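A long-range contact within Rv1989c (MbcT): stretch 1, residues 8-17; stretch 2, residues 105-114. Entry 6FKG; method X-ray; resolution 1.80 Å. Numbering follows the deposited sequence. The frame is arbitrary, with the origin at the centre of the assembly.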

# COMPACT_ATOMS: atom_id res chain seq x y z
N GLY B 8 27.73 -18.16 -11.81
CA GLY B 8 28.13 -19.54 -12.01
C GLY B 8 27.58 -20.12 -13.31
O GLY B 8 28.30 -20.77 -14.06
N LEU B 9 26.30 -19.86 -13.58
CA LEU B 9 25.68 -20.35 -14.81
C LEU B 9 26.26 -19.69 -16.04
O LEU B 9 26.50 -20.35 -17.05
CB LEU B 9 24.17 -20.12 -14.78
CG LEU B 9 23.38 -20.54 -16.02
CD1 LEU B 9 23.37 -22.08 -16.17
CD2 LEU B 9 21.97 -19.99 -15.96
N VAL B 10 26.48 -18.38 -15.97
CA VAL B 10 27.08 -17.66 -17.07
C VAL B 10 28.46 -18.24 -17.36
O VAL B 10 28.81 -18.48 -18.52
CB VAL B 10 27.19 -16.14 -16.78
CG1 VAL B 10 27.95 -15.43 -17.89
CG2 VAL B 10 25.80 -15.51 -16.63
N GLN B 11 29.24 -18.49 -16.31
CA GLN B 11 30.60 -19.00 -16.48
C GLN B 11 30.58 -20.38 -17.12
O GLN B 11 31.36 -20.66 -18.03
CB GLN B 11 31.33 -19.08 -15.13
CG GLN B 11 32.84 -19.21 -15.27
CD GLN B 11 33.52 -17.88 -15.58
OE1 GLN B 11 32.89 -16.82 -15.55
NE2 GLN B 11 34.82 -17.93 -15.87
N ARG B 12 29.67 -21.23 -16.66
CA ARG B 12 29.59 -22.59 -17.18
C ARG B 12 29.20 -22.58 -18.65
O ARG B 12 29.76 -23.33 -19.45
CB ARG B 12 28.59 -23.42 -16.38
CG ARG B 12 29.08 -23.78 -15.00
CD ARG B 12 30.49 -24.33 -15.06
NE ARG B 12 30.74 -25.30 -14.01
CZ ARG B 12 30.26 -26.54 -14.01
NH1 ARG B 12 29.50 -26.97 -15.01
NH2 ARG B 12 30.54 -27.36 -13.01
N ILE B 13 28.24 -21.74 -19.01
CA ILE B 13 27.79 -21.68 -20.40
C ILE B 13 28.91 -21.14 -21.29
O ILE B 13 29.16 -21.67 -22.38
CB ILE B 13 26.50 -20.84 -20.52
CG1 ILE B 13 25.33 -21.64 -19.93
CG2 ILE B 13 26.23 -20.48 -21.99
CD1 ILE B 13 24.07 -20.85 -19.74
N ASP B 14 29.60 -20.10 -20.84
CA ASP B 14 30.75 -19.59 -21.58
C ASP B 14 31.80 -20.68 -21.81
O ASP B 14 32.38 -20.78 -22.89
CB ASP B 14 31.39 -18.41 -20.83
CG ASP B 14 32.65 -17.88 -21.52
OD1 ASP B 14 32.52 -17.05 -22.44
OD2 ASP B 14 33.76 -18.30 -21.15
N ALA B 15 32.04 -21.49 -20.78
CA ALA B 15 33.00 -22.59 -20.86
C ALA B 15 32.59 -23.61 -21.91
O ALA B 15 33.43 -24.18 -22.59
CB ALA B 15 33.16 -23.26 -19.50
N ARG B 16 31.28 -23.86 -22.03
CA ARG B 16 30.78 -24.76 -23.06
C ARG B 16 31.08 -24.20 -24.45
O ARG B 16 31.42 -24.94 -25.37
CB ARG B 16 29.27 -24.99 -22.93
CG ARG B 16 28.80 -25.58 -21.62
CD ARG B 16 29.28 -27.00 -21.44
NE ARG B 16 28.92 -27.87 -22.56
CZ ARG B 16 29.27 -29.15 -22.63
NH1 ARG B 16 29.97 -29.70 -21.65
NH2 ARG B 16 28.92 -29.89 -23.68
N GLY B 17 30.93 -22.89 -24.59
CA GLY B 17 31.12 -22.24 -25.87
C GLY B 17 30.06 -22.64 -26.88
O GLY B 17 29.01 -23.20 -26.53
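Stretch 2 (105-114) TTPQAREAVG

How does the second stretch lie on the first? Residues 8-16 form a helix, and Gly-17 leaves it with positive phi, a conformation that favours glycine. In stretch 2, Thr-105 and Thr-106 lead into a short helix, 107-112, after which Val-113 and Gly-114 depart from helical geometry. The two helices run nearly antiparallel, at 155° between their N-to-C directions, and their axes come no closer than 10.8 Å. The register follows from that direction: the start of stretch 2 lies near Arg-16 and its end near Arg-12 and Leu-9, with CA atoms 7.7 Å apart for Arg-16 and Ala-109 and 6.6 Å for Arg-12 and Val-113.

What does the beginning of stretch 2 meet? Thr-105 stays out of reach, but its O accepts a hydrogen bond from Arg-110 NH1 at 2.9 Å. Thr-106, with chi1 in the p well, caps the helix: its OG1 accepts from Ala-109 N at 3.2 Å, giving a partner to a first-turn amide that has no backbone acceptor in this stretch. It only grazes stretch 1, OG1 lying 4.5 Å from Arg-16 NH2. Pro-107, beginning the helix, makes no contact.

How does one arginine cover the middle of this helix? The CA-to-CB bond of Arg-16 points toward stretch 2, and its first three chi angles are all m. The CA-to-CB bond of Gln-108 points sideways, yet the end of the side chain comes nearer, leaving NE2 3.7 Å from Arg-16 NH1 at the edge of the guanidinium, without a hydrogen bond. Ala-109 CB lies 3.3 Å from Arg-16 NH2, and its CA sits over one face of the group. The CA-to-CB bond of Arg-110 points away, and Glu-111 is out of reach. One turn after Gln-108, the CA-to-CB bond of Ala-112 points toward stretch 1 and places CB 3.9 Å from Arg-16 CD, so both the aliphatic part of the arginine and its guanidinium lie against this methyl group.

What closes the contact at the end of the helix? Ala-112 O approaches Arg-12 NH1 to 3.1 Å, but the angle is poor and no hydrogen bond forms. Val-113, at phi/psi -107/12°, has its CA-to-CB bond sideways and supplies the apolar part of the contact: its CG1 is 3.8 Å from Ile-13 CG1, and its CB is 4.3 Å from Leu-9 CD1. That same Leu-9 CD1 lies 3.9 Å from Val-113 O, which is buried without a polar partner. Gly-114, again with positive phi, touches nothing in stretch 1. No hydrogen bond joins the stretches; together they bury 353 Å².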

# COMPACT_ATOMS: atom_id res chain seq x y z
N THR B 105 22.19 -30.58 -27.16
CA THR B 105 21.58 -31.81 -27.66
C THR B 105 22.16 -33.04 -26.99
O THR B 105 21.57 -34.12 -27.07
CB THR B 105 21.73 -31.94 -29.20
OG1 THR B 105 23.12 -31.94 -29.55
CG2 THR B 105 21.02 -30.76 -29.90
N THR B 106 23.30 -32.90 -26.31
CA THR B 106 23.88 -34.04 -25.60
C THR B 106 23.50 -33.99 -24.12
O THR B 106 23.29 -32.92 -23.56
CB THR B 106 25.42 -34.07 -25.72
OG1 THR B 106 25.98 -32.96 -25.02
CG2 THR B 106 25.83 -34.01 -27.19
N PRO B 107 23.39 -35.17 -23.48
CA PRO B 107 23.09 -35.21 -22.04
C PRO B 107 24.22 -34.61 -21.20
O PRO B 107 23.95 -34.00 -20.17
CB PRO B 107 22.92 -36.70 -21.77
CG PRO B 107 23.69 -37.38 -22.84
CD PRO B 107 23.50 -36.52 -24.05
N GLN B 108 25.46 -34.77 -21.65
CA GLN B 108 26.59 -34.17 -20.94
C GLN B 108 26.45 -32.64 -20.86
O GLN B 108 26.69 -32.03 -19.82
CB GLN B 108 27.91 -34.54 -21.63
CG GLN B 108 28.99 -33.47 -21.48
CD GLN B 108 30.38 -33.99 -21.81
OE1 GLN B 108 30.66 -35.18 -21.68
NE2 GLN B 108 31.26 -33.09 -22.24
N ALA B 109 26.05 -32.04 -21.98
CA ALA B 109 25.89 -30.60 -22.04
C ALA B 109 24.74 -30.14 -21.15
O ALA B 109 24.86 -29.14 -20.45
CB ALA B 109 25.67 -30.14 -23.48
N ARG B 110 23.63 -30.87 -21.17
CA ARG B 110 22.49 -30.49 -20.35
C ARG B 110 22.84 -30.61 -18.87
O ARG B 110 22.47 -29.75 -18.06
CB ARG B 110 21.26 -31.34 -20.71
CG ARG B 110 20.71 -31.02 -22.10
CD ARG B 110 19.39 -31.72 -22.43
NE ARG B 110 19.48 -33.18 -22.42
CZ ARG B 110 19.88 -33.92 -23.45
NH1 ARG B 110 20.21 -33.34 -24.59
NH2 ARG B 110 19.93 -35.24 -23.34
N GLU B 111 23.58 -31.66 -18.51
CA GLU B 111 24.01 -31.85 -17.13
C GLU B 111 24.94 -30.72 -16.68
O GLU B 111 24.89 -30.28 -15.53
CB GLU B 111 24.70 -33.21 -16.97
CG GLU B 111 25.32 -33.43 -15.59
CD GLU B 111 24.34 -33.21 -14.45
OE1 GLU B 111 23.20 -33.70 -14.54
OE2 GLU B 111 24.72 -32.55 -13.46
N ALA B 112 25.78 -30.26 -17.59
CA ALA B 112 26.74 -29.20 -17.28
C ALA B 112 26.05 -27.88 -16.94
O ALA B 112 26.61 -27.07 -16.19
CB ALA B 112 27.70 -29.01 -18.45
N VAL B 113 24.85 -27.65 -17.48
CA VAL B 113 24.14 -26.40 -17.16
C VAL B 113 22.94 -26.62 -16.22
O VAL B 113 22.13 -25.73 -16.03
CB VAL B 113 23.67 -25.66 -18.45
CG1 VAL B 113 24.87 -25.32 -19.32
CG2 VAL B 113 22.64 -26.48 -19.25
N GLY B 114 22.84 -27.82 -15.64
CA GLY B 114 21.86 -28.08 -14.60
C GLY B 114 20.45 -28.43 -15.07
O GLY B 114 19.50 -28.35 -14.29